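Local coordinates for protein CdiA toxin (PDB 5T87) that probably acts, as the C-terminal catalytic toxin domain of a contact-dependent growth inhibition protein, inside target bacterial cells, and is captured here bound to its CdiI immunity protein, at residues 12-17 with 22-27; 36-39 with 45-48. All coordinates share one frame; numbering follows the deposited sequence.

Both contacts lie in one four-stranded antiparallel sheet whose strands stand in chain order, 15-18, 21-27, 34-41 and 44-50. Interaction 1 joins the first hairpin and closes before interaction 2, the second hairpin, opens; their centres are about 9 Å apart. Strands 21-27 and 34-41 are neighbours, so the hairpins meet directly: Arg23 NE lies 2.7 Å from Asp38 OD1 in a salt bridge, and Arg24 N lies 3.0 Å from Phe37 O in a probable hydrogen bond. Helix 57-64 packs against Val17, Arg23 and Val25, helix 7-12 against Phe37 and Tyr45. Both hairpins also touch the CdiI immunity chain, the first through a salt bridge from Arg23 to its Asp108.

Interaction 1: residues 12-17 with 22-27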
loop_
_atom_site.group_PDB
_atom_site.type_symbol
_atom_site.label_atom_id
_atom_site.label_comp_id
_atom_site.label_asym_id
_atom_site.label_seq_id
_atom_site.Cartn_x
_atom_site.Cartn_y
_atom_site.Cartn_z
ATOM N N GLU E 12 5.670 11.733 -10.564
ATOM C CA GLU E 12 5.469 12.082 -11.989
ATOM C C GLU E 12 6.444 11.327 -12.911
ATOM O O GLU E 12 6.032 10.808 -13.945
ATOM C CB GLU E 12 5.537 13.599 -12.204
ATOM C CG GLU E 12 4.332 14.344 -11.626
ATOM C CD GLU E 12 4.495 15.867 -11.535
ATOM O OE1 GLU E 12 5.602 16.384 -11.776
ATOM O OE2 GLU E 12 3.514 16.573 -11.209
ATOM N N ASN E 13 7.707 11.199 -12.502
ATOM C CA ASN E 13 8.688 10.428 -13.275
ATOM C C ASN E 13 8.722 8.931 -12.895
ATOM O O ASN E 13 9.746 8.278 -13.096
ATOM C CB ASN E 13 10.101 11.053 -13.147
ATOM C CG ASN E 13 10.163 12.491 -13.655
ATOM O OD1 ASN E 13 10.411 13.412 -12.880
ATOM N ND2 ASN E 13 9.933 12.690 -14.960
ATOM N N SER E 14 7.621 8.383 -12.367
ATOM C CA SER E 14 7.547 6.958 -11.966
ATOM C C SER E 14 6.988 6.094 -13.098
ATOM O O SER E 14 6.483 6.615 -14.079
ATOM C CB SER E 14 6.686 6.781 -10.704
ATOM O OG SER E 14 5.309 7.008 -10.958
ATOM N N VAL E 15 7.074 4.774 -12.941
ATOM C CA VAL E 15 6.581 3.813 -13.948
ATOM C C VAL E 15 5.734 2.690 -13.295
ATOM O O VAL E 15 6.058 2.180 -12.214
ATOM C CB VAL E 15 7.749 3.227 -14.808
ATOM C CG1 VAL E 15 8.746 2.432 -13.963
ATOM C CG2 VAL E 15 7.218 2.376 -15.959
ATOM N N GLN E 16 4.641 2.329 -13.962
ATOM C CA GLN E 16 3.774 1.256 -13.503
ATOM C C GLN E 16 4.548 -0.037 -13.615
ATOM O O GLN E 16 5.220 -0.258 -14.609
ATOM C CB GLN E 16 2.519 1.192 -14.371
ATOM C CG GLN E 16 1.501 0.158 -13.927
ATOM C CD GLN E 16 0.171 0.292 -14.640
ATOM O OE1 GLN E 16 -0.003 1.152 -15.496
ATOM N NE2 GLN E 16 -0.775 -0.563 -14.291
ATOM N N VAL E 17 4.451 -0.887 -12.601
ATOM C CA VAL E 17 5.239 -2.117 -12.557
ATOM C C VAL E 17 4.615 -3.170 -13.475
ATOM O O VAL E 17 5.325 -3.844 -14.226
ATOM C CB VAL E 17 5.371 -2.676 -11.115
ATOM C CG1 VAL E 17 6.255 -3.923 -11.094
ATOM C CG2 VAL E 17 5.944 -1.622 -10.174
ATOM N N PRO E 22 -2.111 -0.864 -10.341
ATOM C CA PRO E 22 -1.678 0.535 -10.340
ATOM C C PRO E 22 -0.368 0.810 -9.589
ATOM O O PRO E 22 0.119 1.925 -9.633
ATOM C CB PRO E 22 -2.835 1.247 -9.637
ATOM C CG PRO E 22 -3.380 0.225 -8.695
ATOM C CD PRO E 22 -3.212 -1.096 -9.384
ATOM N N ARG E 23 0.184 -0.183 -8.890
ATOM C CA ARG E 23 1.463 -0.017 -8.203
ATOM C C ARG E 23 2.563 0.444 -9.156
ATOM O O ARG E 23 2.796 -0.191 -10.187
ATOM C CB ARG E 23 1.885 -1.319 -7.532
ATOM C CG ARG E 23 3.176 -1.221 -6.734
ATOM C CD ARG E 23 3.303 -2.355 -5.724
ATOM N NE ARG E 23 2.878 -1.961 -4.382
ATOM C CZ ARG E 23 3.077 -2.679 -3.272
ATOM N NH1 ARG E 23 3.689 -3.862 -3.327
ATOM N NH2 ARG E 23 2.655 -2.209 -2.100
ATOM N N ARG E 24 3.209 1.554 -8.786
ATOM C CA ARG E 24 4.297 2.146 -9.541
ATOM C C ARG E 24 5.581 2.128 -8.729
ATOM O O ARG E 24 5.564 1.880 -7.513
ATOM C CB ARG E 24 3.985 3.602 -9.893
ATOM C CG ARG E 24 2.604 3.851 -10.468
ATOM C CD ARG E 24 2.461 5.292 -10.928
ATOM N NE ARG E 24 3.217 5.576 -12.153
ATOM C CZ ARG E 24 2.838 5.257 -13.397
ATOM N NH1 ARG E 24 3.620 5.576 -14.423
ATOM N NH2 ARG E 24 1.696 4.619 -13.632
ATOM N N VAL E 25 6.685 2.430 -9.417
ATOM C CA VAL E 25 8.028 2.508 -8.811
ATOM C C VAL E 25 8.885 3.586 -9.490
ATOM O O VAL E 25 8.767 3.806 -10.700
ATOM C CB VAL E 25 8.753 1.132 -8.844
ATOM C CG1 VAL E 25 8.932 0.612 -10.268
ATOM C CG2 VAL E 25 10.092 1.202 -8.124
ATOM N N SER E 26 9.733 4.254 -8.706
ATOM C CA SER E 26 10.665 5.275 -9.215
ATOM C C SER E 26 11.975 5.295 -8.409
ATOM O O SER E 26 12.144 4.517 -7.460
ATOM C CB SER E 26 10.000 6.651 -9.156
ATOM O OG SER E 26 10.597 7.562 -10.062
ATOM N N VAL E 27 12.892 6.185 -8.793
ATOM C CA VAL E 27 14.115 6.446 -8.018
ATOM C C VAL E 27 14.345 7.959 -7.932
ATOM O O VAL E 27 14.203 8.663 -8.929
ATOM C CB VAL E 27 15.347 5.699 -8.602
ATOM C CG1 VAL E 27 15.621 6.094 -10.049
ATOM C CG2 VAL E 27 16.583 5.918 -7.737
#
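Val15 and Val25 form the antiparallel hydrogen-bonded pair of a beta hairpin, the first in the toxin's four-stranded sheet. Two backbone bonds define the pair: Val15 N to Val25 O at 3.0 Å and Val25 N to Val15 O at 2.9 Å. A third, straighter bond runs from Val17 N to Arg23 O (3.0 Å, 172° at the hydrogen). The tight part has an apolar and a polar half. In the first, Val15 and Val25 lie side by side, while Val17 crosses Val25 at about a right angle and brings its CG2 to 3.7 Å from Val25 CG1; Leu63 of helix 57-64 also packs on Val25. Beyond them Ser26 CB meets Ser14 CB, and the hydroxyl of Ser26 bonds to Val10 O.

The looser side is that of exposed Asn13 and partly exposed Gln16, whose extended chain passes Arg23 O at CG and ends in an amide bonded to Ser21 O. Gln16 N lies over the centre of the Arg24 guanidinium, 3.4 Å above its plane; both groups are donors, so no hydrogen bond forms between them. The polar half of the tight part centres on buried Ser14: with its chain bent at chi3 (73°), Arg24 grips it side-on through two nitrogens. Arg24 NH1 reaches Ser14 O from above the carbonyl plane, and Arg24 NE meets Ser14 OG at 2.8 Å, nearly in the guanidinium plane, while that same hydroxyl bonds to Leu11 O.

Interaction 2: residues 36-39 with 45-48; sequences VFDR and YHGH
The second beta hairpin of the toxin pairs Val36 with His48 and Asp38 with His46, both antiparallel hydrogen-bonded pairs. Four backbone bonds of 3.0 Å support this register: Val36 N to His48 O, His48 N to Val36 O, Asp38 N to His46 O and His46 N to Asp38 O. On the face carrying these residues, both histidines hold CG between the backbone N and carbonyl carbon (chi1 51° and 60°), which brings the rings back over the neighbouring strand. Val36 CB sits over a face of the His48 ring, 3.4 Å from His48 NE2; Asp38 CB comes equally near His46 NE2, and Asp38 O lies over a face of that ring. The polar ends have partners elsewhere: His46 ND1 bonds to Thr40 OG1, His48 NE2 to Arg50 NE, and Asp38 OD1 is salt-bridged to Arg23. Strand 44-50 is outermost within this chain, yet Tyr45 pairs in a parallel ladder with a CdiI strand, continuing the sheet across the interface. His72 of the CdiI chain hydrogen-bonds to His46 NE2, and its ring meets that of His48. On the opposite face, Phe37 CD1 packs 4.0 Å from Gly47 CA. Arg39 CA makes an off-centre CH-pi contact with the Tyr45 ring, 4.2 Å from its centroid.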
loop_
_atom_site.group_PDB
_atom_site.type_symbol
_atom_site.label_atom_id
_atom_site.label_comp_id
_atom_site.label_asym_id
_atom_site.label_seq_id
_atom_site.Cartn_x
_atom_site.Cartn_y
_atom_site.Cartn_z
ATOM N N VAL E 36 8.235 3.212 -3.720
ATOM C CA VAL E 36 7.044 2.475 -4.159
ATOM C C VAL E 36 5.799 3.329 -3.909
ATOM O O VAL E 36 5.603 3.849 -2.798
ATOM C CB VAL E 36 6.887 1.150 -3.390
ATOM C CG1 VAL E 36 5.597 0.428 -3.792
ATOM C CG2 VAL E 36 8.097 0.246 -3.591
ATOM N N PHE E 37 4.961 3.441 -4.943
ATOM C CA PHE E 37 3.744 4.249 -4.913
ATOM C C PHE E 37 2.522 3.396 -5.139
ATOM O O PHE E 37 2.519 2.562 -6.035
ATOM C CB PHE E 37 3.780 5.274 -6.036
ATOM C CG PHE E 37 4.820 6.330 -5.858
ATOM C CD1 PHE E 37 4.627 7.355 -4.934
ATOM C CD2 PHE E 37 5.982 6.323 -6.626
ATOM C CE1 PHE E 37 5.584 8.346 -4.760
ATOM C CE2 PHE E 37 6.939 7.320 -6.466
ATOM C CZ PHE E 37 6.735 8.332 -5.529
ATOM N N ASP E 38 1.471 3.653 -4.370
ATOM C CA ASP E 38 0.208 2.928 -4.500
ATOM C C ASP E 38 -0.944 3.901 -4.601
ATOM O O ASP E 38 -0.887 4.997 -4.046
ATOM C CB ASP E 38 -0.013 2.035 -3.284
ATOM C CG ASP E 38 1.089 1.027 -3.101
ATOM O OD1 ASP E 38 1.098 0.037 -3.865
ATOM O OD2 ASP E 38 1.956 1.242 -2.214
ATOM N N ARG E 39 -2.002 3.486 -5.281
ATOM C CA ARG E 39 -3.154 4.339 -5.447
ATOM C C ARG E 39 -3.897 4.522 -4.132
ATOM O O ARG E 39 -4.100 3.567 -3.396
ATOM C CB ARG E 39 -4.129 3.781 -6.477
ATOM C CG ARG E 39 -5.078 4.864 -6.977
ATOM C CD ARG E 39 -6.342 4.285 -7.541
ATOM N NE ARG E 39 -6.111 3.753 -8.877
ATOM C CZ ARG E 39 -6.713 2.679 -9.397
ATOM N NH1 ARG E 39 -7.605 1.966 -8.695
ATOM N NH2 ARG E 39 -6.412 2.308 -10.635
ATOM N N TYR E 45 -1.924 9.296 -5.049
ATOM C CA TYR E 45 -1.035 8.203 -4.664
ATOM C C TYR E 45 -0.307 8.514 -3.344
ATOM O O TYR E 45 -0.025 9.692 -3.060
ATOM C CB TYR E 45 0.002 7.954 -5.767
ATOM C CG TYR E 45 -0.545 7.278 -7.016
ATOM C CD1 TYR E 45 -1.273 7.993 -7.965
ATOM C CD2 TYR E 45 -0.308 5.926 -7.265
ATOM C CE1 TYR E 45 -1.770 7.375 -9.111
ATOM C CE2 TYR E 45 -0.795 5.300 -8.403
ATOM C CZ TYR E 45 -1.520 6.021 -9.322
ATOM O OH TYR E 45 -1.974 5.368 -10.434
ATOM N N HIS E 46 -0.017 7.464 -2.563
ATOM C CA HIS E 46 0.894 7.538 -1.384
ATOM C C HIS E 46 2.149 6.707 -1.654
ATOM O O HIS E 46 2.179 5.911 -2.595
ATOM C CB HIS E 46 0.230 7.019 -0.101
ATOM C CG HIS E 46 -0.391 5.666 -0.257
ATOM N ND1 HIS E 46 -1.704 5.502 -0.640
ATOM C CD2 HIS E 46 0.125 4.421 -0.137
ATOM C CE1 HIS E 46 -1.981 4.216 -0.722
ATOM N NE2 HIS E 46 -0.891 3.539 -0.418
ATOM N N GLY E 47 3.175 6.877 -0.829
ATOM C CA GLY E 47 4.429 6.189 -1.094
ATOM C C GLY E 47 5.311 5.923 0.098
ATOM O O GLY E 47 5.160 6.547 1.165
ATOM N N HIS E 48 6.238 4.984 -0.099
ATOM C CA HIS E 48 7.213 4.632 0.935
ATOM C C HIS E 48 8.571 4.336 0.336
ATOM O O HIS E 48 8.674 3.971 -0.839
ATOM C CB HIS E 48 6.726 3.441 1.786
ATOM C CG HIS E 48 6.492 2.187 1.004
ATOM N ND1 HIS E 48 5.256 1.850 0.500
ATOM C CD2 HIS E 48 7.329 1.187 0.644
ATOM C CE1 HIS E 48 5.342 0.701 -0.145
ATOM N NE2 HIS E 48 6.590 0.282 -0.077
#